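Local coordinates for hypothetical membrane protein (Corynebacterium glutamicum, PDB 6JS9), which binds heme through its N-terminal domain and probably takes part in corynebacterial heme uptake and transfer, at residues D127-A139 with D148-A160. Sequence-based numbering, arbitrary orientation.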
# COMPACT_ATOMS: atom_id res chain seq x y z
N ASP A 127 0.31 7.08 -11.18
CA ASP A 127 -1.06 6.77 -10.81
C ASP A 127 -1.36 5.31 -11.11
O ASP A 127 -0.85 4.74 -12.09
CB ASP A 127 -2.05 7.66 -11.57
CG ASP A 127 -2.06 9.09 -11.06
OD1 ASP A 127 -1.63 9.34 -9.91
OD2 ASP A 127 -2.54 9.97 -11.81
N ASP A 128 -2.21 4.71 -10.27
CA ASP A 128 -2.80 3.39 -10.52
C ASP A 128 -1.73 2.31 -10.73
O ASP A 128 -1.81 1.49 -11.65
CB ASP A 128 -3.75 3.44 -11.72
CG ASP A 128 -4.80 4.51 -11.58
OD1 ASP A 128 -5.56 4.49 -10.58
OD2 ASP A 128 -4.85 5.39 -12.47
N ILE A 129 -0.72 2.33 -9.88
CA ILE A 129 0.36 1.36 -9.96
C ILE A 129 -0.04 0.13 -9.18
O ILE A 129 -0.43 0.24 -8.01
CB ILE A 129 1.68 1.95 -9.40
CG1 ILE A 129 2.07 3.20 -10.18
CG2 ILE A 129 2.81 0.92 -9.46
CD1 ILE A 129 2.34 2.97 -11.67
N VAL A 130 0.05 -1.04 -9.80
CA VAL A 130 -0.13 -2.27 -9.03
C VAL A 130 1.16 -2.51 -8.24
O VAL A 130 2.19 -2.90 -8.79
CB VAL A 130 -0.47 -3.48 -9.91
CG1 VAL A 130 -0.59 -4.72 -9.04
CG2 VAL A 130 -1.78 -3.26 -10.67
N LEU A 131 1.09 -2.28 -6.93
CA LEU A 131 2.27 -2.36 -6.09
C LEU A 131 2.58 -3.78 -5.64
O LEU A 131 3.75 -4.14 -5.49
CB LEU A 131 2.07 -1.46 -4.86
CG LEU A 131 3.22 -1.35 -3.87
CD1 LEU A 131 4.50 -0.93 -4.57
CD2 LEU A 131 2.85 -0.37 -2.74
N ALA A 132 1.56 -4.60 -5.41
CA ALA A 132 1.75 -5.94 -4.87
C ALA A 132 0.62 -6.85 -5.32
O ALA A 132 -0.53 -6.42 -5.47
CB ALA A 132 1.82 -5.93 -3.33
N ASP A 133 0.97 -8.12 -5.52
CA ASP A 133 0.01 -9.21 -5.69
C ASP A 133 -0.21 -9.88 -4.34
O ASP A 133 0.75 -10.08 -3.57
CB ASP A 133 0.52 -10.24 -6.69
CG ASP A 133 0.45 -9.75 -8.14
OD1 ASP A 133 -0.64 -9.31 -8.57
OD2 ASP A 133 1.48 -9.84 -8.84
N VAL A 134 -1.46 -10.22 -4.04
CA VAL A 134 -1.83 -10.79 -2.75
C VAL A 134 -2.38 -12.19 -2.96
O VAL A 134 -3.22 -12.41 -3.84
CB VAL A 134 -2.88 -9.93 -2.02
CG1 VAL A 134 -3.06 -10.42 -0.58
CG2 VAL A 134 -2.51 -8.46 -2.08
N SER A 135 -1.92 -13.13 -2.14
CA SER A 135 -2.48 -14.48 -2.10
C SER A 135 -3.29 -14.57 -0.81
O SER A 135 -2.73 -14.70 0.28
CB SER A 135 -1.38 -15.53 -2.17
OG SER A 135 -0.55 -15.30 -3.30
N LEU A 136 -4.61 -14.49 -0.95
CA LEU A 136 -5.50 -14.43 0.20
C LEU A 136 -5.65 -15.80 0.85
O LEU A 136 -5.70 -16.82 0.16
CB LEU A 136 -6.87 -13.91 -0.22
CG LEU A 136 -6.88 -12.46 -0.70
CD1 LEU A 136 -8.19 -12.16 -1.41
CD2 LEU A 136 -6.67 -11.51 0.46
N ASN A 137 -5.73 -15.81 2.19
CA ASN A 137 -5.99 -17.05 2.93
C ASN A 137 -7.33 -17.68 2.56
O ASN A 137 -7.45 -18.91 2.50
CB ASN A 137 -5.95 -16.79 4.44
CG ASN A 137 -4.57 -16.34 4.93
OD1 ASN A 137 -3.56 -16.54 4.26
ND2 ASN A 137 -4.54 -15.75 6.13
N SER A 138 -8.36 -16.86 2.33
CA SER A 138 -9.68 -17.33 1.93
C SER A 138 -10.15 -16.59 0.69
O SER A 138 -9.74 -15.45 0.44
CB SER A 138 -10.73 -17.15 3.05
OG SER A 138 -10.34 -17.81 4.25
N ALA A 139 -11.03 -17.23 -0.08
CA ALA A 139 -11.57 -16.59 -1.26
C ALA A 139 -12.45 -15.41 -0.86
O ALA A 139 -13.28 -15.53 0.04
CB ALA A 139 -12.37 -17.57 -2.11
N ASP A 148 -12.19 -11.64 4.54
CA ASP A 148 -10.93 -11.70 5.27
C ASP A 148 -9.80 -11.23 4.35
O ASP A 148 -9.58 -11.82 3.29
CB ASP A 148 -10.70 -13.12 5.78
CG ASP A 148 -9.50 -13.24 6.70
OD1 ASP A 148 -8.75 -12.25 6.85
OD2 ASP A 148 -9.30 -14.33 7.27
N LEU A 149 -9.11 -10.17 4.75
CA LEU A 149 -8.03 -9.58 3.96
C LEU A 149 -6.68 -10.22 4.24
O LEU A 149 -5.67 -9.77 3.66
CB LEU A 149 -7.95 -8.07 4.22
CG LEU A 149 -9.21 -7.26 3.88
CD1 LEU A 149 -9.06 -5.80 4.23
CD2 LEU A 149 -9.60 -7.40 2.41
N SER A 150 -6.62 -11.25 5.08
CA SER A 150 -5.35 -11.87 5.45
C SER A 150 -4.76 -12.66 4.29
O SER A 150 -5.44 -13.48 3.66
CB SER A 150 -5.55 -12.77 6.66
OG SER A 150 -6.08 -12.04 7.75
N GLY A 151 -3.47 -12.43 4.02
CA GLY A 151 -2.77 -13.14 2.96
C GLY A 151 -1.33 -12.67 2.86
O GLY A 151 -0.89 -11.78 3.58
N THR A 152 -0.60 -13.31 1.95
CA THR A 152 0.80 -12.98 1.68
C THR A 152 0.89 -12.14 0.42
O THR A 152 0.01 -12.18 -0.45
CB THR A 152 1.64 -14.25 1.53
OG1 THR A 152 1.08 -15.07 0.49
CG2 THR A 152 1.67 -15.03 2.83
N THR A 153 1.99 -11.37 0.31
CA THR A 153 2.13 -10.35 -0.72
C THR A 153 3.48 -10.45 -1.41
O THR A 153 4.50 -10.70 -0.76
CB THR A 153 1.99 -8.94 -0.15
OG1 THR A 153 3.12 -8.67 0.70
CG2 THR A 153 0.72 -8.80 0.66
N ASP A 154 3.46 -10.22 -2.73
CA ASP A 154 4.64 -10.17 -3.59
C ASP A 154 4.71 -8.81 -4.27
O ASP A 154 3.71 -8.35 -4.84
CB ASP A 154 4.60 -11.25 -4.68
CG ASP A 154 4.81 -12.64 -4.14
OD1 ASP A 154 5.27 -12.76 -2.98
OD2 ASP A 154 4.52 -13.60 -4.88
N LEU A 155 5.90 -8.21 -4.25
CA LEU A 155 6.14 -6.95 -4.93
C LEU A 155 6.21 -7.13 -6.45
O LEU A 155 6.80 -8.08 -6.96
CB LEU A 155 7.46 -6.35 -4.42
CG LEU A 155 7.95 -5.03 -5.02
CD1 LEU A 155 7.03 -3.90 -4.58
CD2 LEU A 155 9.37 -4.77 -4.61
N THR A 156 5.61 -6.19 -7.17
CA THR A 156 5.61 -6.24 -8.63
C THR A 156 6.88 -5.61 -9.19
O THR A 156 7.63 -4.91 -8.49
CB THR A 156 4.41 -5.51 -9.22
OG1 THR A 156 4.58 -4.11 -8.98
CG2 THR A 156 3.09 -6.02 -8.61
N ALA A 157 7.11 -5.86 -10.48
CA ALA A 157 8.23 -5.24 -11.17
C ALA A 157 8.17 -3.72 -11.05
O ALA A 157 9.18 -3.07 -10.74
CB ALA A 157 8.24 -5.67 -12.64
N ALA A 158 6.99 -3.14 -11.27
CA ALA A 158 6.86 -1.69 -11.22
C ALA A 158 7.04 -1.16 -9.80
O ALA A 158 7.60 -0.07 -9.61
CB ALA A 158 5.51 -1.26 -11.80
N GLY A 159 6.57 -1.91 -8.80
CA GLY A 159 6.78 -1.50 -7.42
C GLY A 159 8.24 -1.50 -7.04
O GLY A 159 8.72 -0.59 -6.35
N ALA A 160 8.98 -2.52 -7.48
CA ALA A 160 10.41 -2.57 -7.22
C ALA A 160 11.10 -1.36 -7.82
O ALA A 160 11.98 -0.76 -7.19
CB ALA A 160 11.00 -3.86 -7.77
O HOH W 1 -8.09 -14.08 3.37
O HOH W 2 -11.06 -13.17 1.33
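With chi1 at 69°, Thr156 sets OG1 between its own backbone N and carbonyl carbon, where the hydroxyl meets Val130 across the contact. OG1 donates to Val130 O at 2.7 Å, in the plane of that carbonyl. Thr156 OG1 also accepts from Gly159 N at 3.0 Å, the N-cap bond of the helix. Threonine suits the place because its other branch is apolar: CG2 lies 3.9 Å from Val130 CG1, the two side chains crossing at about a right angle. Leu131 and Leu155 both swing CG anti to the backbone N (chi1 -177° and 178°), and their CD1 methyls meet at 3.9 Å. Leu131 CD1 also rests 3.7 Å from Gly159 CA, a close approach that suits a glycine, which has no side chain.

Farther along, paired backbone bonds join Asp133 to Asp154 and Ser135 to Thr152. The side chains of these four polar residues share one face, whereas Ala132, Val134, Thr153 and Leu155 are buried on the other; Thr153 OG1 is satisfied there by Asp174 O. Gly151, with no side chain, sits close against Ser135 O and Leu136 CA. At the far end Asn137 N binds Ser150 O almost straight (2.8 Å), and one water bridges that oxygen, Asp148 O and Ser138 N. Asp148 OD1 grips Ser150 twice, taking its hydroxyl on the syn lone pair and its N-H from above the carboxylate plane; the bond from the N-H is that of an Asx turn.

On the other edge of strand 129-136 lies strand 100-110, and Leu155 touches the heme-binding Tyr167. The whole is a twisted antiparallel beta hairpin in the HtaA domain, running into an N-capped helix near the heme pocket.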